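Local coordinates for protein IclR transcriptional regulator (Thermotoga maritima, PDB 1MKM) that probably binds DNA through a winged helix-turn-helix domain as a transcription factor of the IclR family, at the interface of chains A and B and the interface of chains A and C. Sequence-based numbering; all coordinates share one arbitrary frame. Chains: chain A/B/C, IclR transcriptional regulator.

Contact 1: the interface of chains A and B. Residues chain A 164-165, 191, 195; chain B 220, 222.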
# COMPACT_ATOMS: atom_id res chain seq x y z
N THR A 164 13.78 -19.84 10.17
CA THR A 164 15.12 -20.07 9.61
C THR A 164 16.10 -20.54 10.70
O THR A 164 15.84 -20.41 11.89
CB THR A 164 15.70 -18.79 8.97
OG1 THR A 164 16.74 -19.14 8.05
CG2 THR A 164 16.30 -17.88 10.03
N PRO A 165 17.26 -21.10 10.28
CA PRO A 165 18.21 -21.55 11.29
C PRO A 165 18.74 -20.41 12.15
O PRO A 165 19.19 -20.64 13.28
CB PRO A 165 19.30 -22.22 10.45
CG PRO A 165 18.52 -22.76 9.29
CD PRO A 165 17.64 -21.60 8.95
N GLU A 191 20.13 -13.47 7.62
CA GLU A 191 19.39 -14.62 7.13
C GLU A 191 18.46 -15.11 8.23
O GLU A 191 18.31 -16.31 8.43
CB GLU A 191 20.35 -15.73 6.72
CG GLU A 191 21.47 -15.24 5.85
CD GLU A 191 22.23 -16.37 5.20
OE1 GLU A 191 21.66 -17.06 4.33
OE2 GLU A 191 23.41 -16.57 5.56
N ILE A 195 16.60 -17.45 4.06
CA ILE A 195 17.93 -17.98 3.85
C ILE A 195 18.52 -17.41 2.58
O ILE A 195 17.87 -17.40 1.54
CB ILE A 195 17.89 -19.49 3.72
CG1 ILE A 195 17.78 -20.11 5.11
CG2 ILE A 195 19.12 -19.99 2.97
CD1 ILE A 195 17.40 -21.57 5.06
N VAL B 220 17.45 -22.09 -2.65
CA VAL B 220 18.72 -22.03 -1.95
C VAL B 220 19.30 -23.44 -1.83
O VAL B 220 18.57 -24.43 -1.72
CB VAL B 220 18.57 -21.42 -0.55
CG1 VAL B 220 19.93 -21.33 0.12
CG2 VAL B 220 17.95 -20.04 -0.66
N ARG B 222 20.78 -25.11 0.53
CA ARG B 222 20.39 -25.88 1.71
C ARG B 222 19.30 -26.92 1.45
O ARG B 222 19.41 -28.06 1.89
CB ARG B 222 19.92 -24.95 2.83
CG ARG B 222 20.90 -23.88 3.25
CD ARG B 222 20.47 -23.26 4.57
NE ARG B 222 21.17 -22.02 4.87
CZ ARG B 222 21.02 -21.33 6.00
NH1 ARG B 222 20.19 -21.77 6.94
NH2 ARG B 222 21.69 -20.20 6.19
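The guanidinium of B:Arg222 lies against the side chain of A:Ile195. A:Ile195 CG1 stands 3.4 Å above one face of this flat group, displaced toward its rim, while the ring of A:Pro165 meets the edge, with CG in the guanidinium plane next to NH1, though modelled doubtfully close. The proline ring and the arginine run past one another in opposite directions, and A:Pro165 CD is 3.3 Å from B:Arg222 NH1. NH2 points instead to A:Glu191. B:Arg222 NH2 lies 3.6 Å from A:Glu191 OE1, a carboxylate oxygen: a salt bridge at a length beyond hydrogen bonding. The carboxylate and guanidinium planes are turned 68° apart, far from the coplanar, two-pronged pairing often seen between these groups, and the attraction is probably mainly electrostatic.

The arginine reaches this place because its chain is extended from CG to NE, chi2 and chi3 both -166°. That carries the charged tip over A:Ile195 and lays the aliphatic stem beside it: B:Arg222 CD is 3.5 Å from A:Ile195 CD1. The isoleucine is thus touched through several branches. CG1 and CD1 meet the arginine, whereas CG2, anti to the backbone N, turns to B:Val220 as well. Packing is tight there, with A:Ile195 CG2 and B:Val220 CG1 at 3.3 Å. B:Val220 CG2 comes 3.4 Å from the carbonyl O of A:Ile195, a contact of carbon with oxygen.

Behind the carboxylate residue, A:Thr164 OG1 gives a weak hydrogen bond of 3.3 Å to the backbone O of A:Glu191, which may tie together the two loops of chain A. In this patch the arginine combines apolar cover with a loose ionic pairing. The patch fastens loops of chain A to the end of strand 211-220 and the short 3-10 helix 221-223 of chain B, joining C-terminal IclR domains in the deposited assembly; the structure alone does not show that this pairing persists in solution.

Contact 2: the interface of chains A and C. Residues chain A 71, 75, 207-208, 247; chain C 65, 68-69, 72.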
# COMPACT_ATOMS: atom_id res chain seq x y z
N GLY A 71 -6.19 17.21 14.71
CA GLY A 71 -5.07 16.31 14.91
C GLY A 71 -5.35 14.90 14.42
O GLY A 71 -4.62 14.36 13.61
N LEU A 75 -3.81 12.88 11.21
CA LEU A 75 -3.05 11.66 11.47
C LEU A 75 -3.65 10.52 10.67
O LEU A 75 -2.94 9.74 10.05
CB LEU A 75 -3.09 11.28 12.95
CG LEU A 75 -2.00 10.36 13.54
CD1 LEU A 75 -2.43 9.86 14.91
CD2 LEU A 75 -1.73 9.19 12.65
N HIS A 207 6.69 12.41 15.71
CA HIS A 207 7.06 13.55 16.55
C HIS A 207 7.24 13.20 18.03
O HIS A 207 7.98 13.89 18.75
CB HIS A 207 6.04 14.69 16.40
CG HIS A 207 4.75 14.45 17.11
ND1 HIS A 207 3.75 13.65 16.59
CD2 HIS A 207 4.30 14.87 18.32
CE1 HIS A 207 2.75 13.58 17.45
NE2 HIS A 207 3.06 14.31 18.51
N ASN A 208 6.59 12.13 18.49
CA ASN A 208 6.70 11.69 19.88
C ASN A 208 7.85 10.71 20.10
O ASN A 208 8.02 10.19 21.21
CB ASN A 208 5.39 11.04 20.35
CG ASN A 208 4.36 12.05 20.80
OD1 ASN A 208 4.66 12.96 21.59
ND2 ASN A 208 3.13 11.90 20.32
N LEU A 247 8.16 14.24 9.88
CA LEU A 247 7.03 13.71 10.64
C LEU A 247 6.95 14.50 11.94
O LEU A 247 6.11 14.25 12.80
CB LEU A 247 7.23 12.22 10.95
CG LEU A 247 7.31 11.23 9.78
CD1 LEU A 247 7.32 9.81 10.32
CD2 LEU A 247 6.13 11.45 8.84
N TYR C 65 2.57 17.92 10.15
CA TYR C 65 2.49 17.15 11.37
C TYR C 65 2.12 17.98 12.59
O TYR C 65 1.66 17.44 13.59
CB TYR C 65 3.86 16.52 11.64
CG TYR C 65 4.80 17.49 12.31
CD1 TYR C 65 4.87 17.57 13.71
CD2 TYR C 65 5.54 18.40 11.57
CE1 TYR C 65 5.63 18.53 14.34
CE2 TYR C 65 6.32 19.38 12.20
CZ TYR C 65 6.36 19.44 13.58
OH TYR C 65 7.10 20.40 14.22
N ILE C 68 -1.10 17.37 14.28
CA ILE C 68 -1.05 16.06 14.92
C ILE C 68 -0.42 16.23 16.30
O ILE C 68 -0.94 15.75 17.31
CB ILE C 68 -0.23 15.05 14.10
CG1 ILE C 68 -0.89 14.84 12.73
CG2 ILE C 68 -0.18 13.74 14.84
CD1 ILE C 68 -0.03 14.09 11.70
N GLU C 69 0.71 16.93 16.34
CA GLU C 69 1.38 17.19 17.61
C GLU C 69 0.46 17.97 18.57
O GLU C 69 0.43 17.71 19.77
CB GLU C 69 2.66 18.00 17.37
CG GLU C 69 3.42 18.31 18.64
CD GLU C 69 4.53 19.33 18.46
OE1 GLU C 69 4.77 19.78 17.31
OE2 GLU C 69 5.16 19.69 19.47
N SER C 72 -2.25 15.80 20.27
CA SER C 72 -1.66 14.97 21.33
C SER C 72 -1.43 15.76 22.60
O SER C 72 -1.66 15.26 23.70
CB SER C 72 -0.33 14.38 20.88
OG SER C 72 -0.51 13.60 19.72
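A:His207 lays its imidazole over the backbone of C:Glu69 in a patch between two copies of this IclR-family, winged helix-turn-helix regulator, a contact of the deposited assembly that the structure alone does not show to form in solution. The ring contact is of the CH-pi kind: C:Glu69 CA sits over one face of the A:His207 imidazole, 3.8 Å from the ring centroid and offset toward the rim. The histidine CG lies between the backbone N and the carbonyl carbon, chi1 75°, and from there the ring reaches helix 66-75 of chain C. The glutamate stem continues the cover, C:Glu69 CG lying 3.6 Å from A:His207 CD2. Its own CG is anti to the backbone N, chi1 180°, and the extended chain takes the carboxylate beyond the imidazole: C:Glu69 OE1 remains 5.9 Å from A:His207 NE2, where it could exert at most a longer-range electrostatic influence.

Among the apolar contacts, C:Ile68 CG2 touches the imidazole at A:His207 CE1, 3.9 Å away, and also comes near A:Leu75 CG. C:Ile68 CD1 approaches the backbone at A:Leu75 CA to 3.9 Å, and the two aliphatic side chains cross at about a right angle. Close by, the backbone of A:Gly71 faces that of C:Ile68, A:Gly71 CA to C:Ile68 CA at 4.0 Å, bringing helix 66-77 of chain A against its counterpart. C:Tyr65 uses CB and the near end of its ring against A:Leu247, with C:Tyr65 CB 3.4 Å from the carbonyl O of A:Leu247.

The polar groups are arranged differently. C:Ser72 OG lies at the imidazole edge, in the ring plane, yet is too distant from NE2 to bond. Within its own helix C:Ser72 OG donates to C:Ile68 O at 3.3 Å, the donor standing 31° out of the carbonyl plane.

About 40 Å separates the centres of contact 1 and contact 2, and they have no residue in common. Chain A takes part in both: through loop residues A:Thr164, A:Pro165, A:Glu191 and A:Ile195 in contact 1, and through helix 66-77 with loop residues A:His207, A:Asn208 and A:Leu247 in contact 2. Strand 197-205 begins shortly after A:Ile195 and ends shortly before A:His207, giving a direct covalent path from one patch to the other. Chain A touches chains B and C at once, in keeping with the four-copy deposited assembly, although the coordinates alone do not establish that tetramer as the functional form.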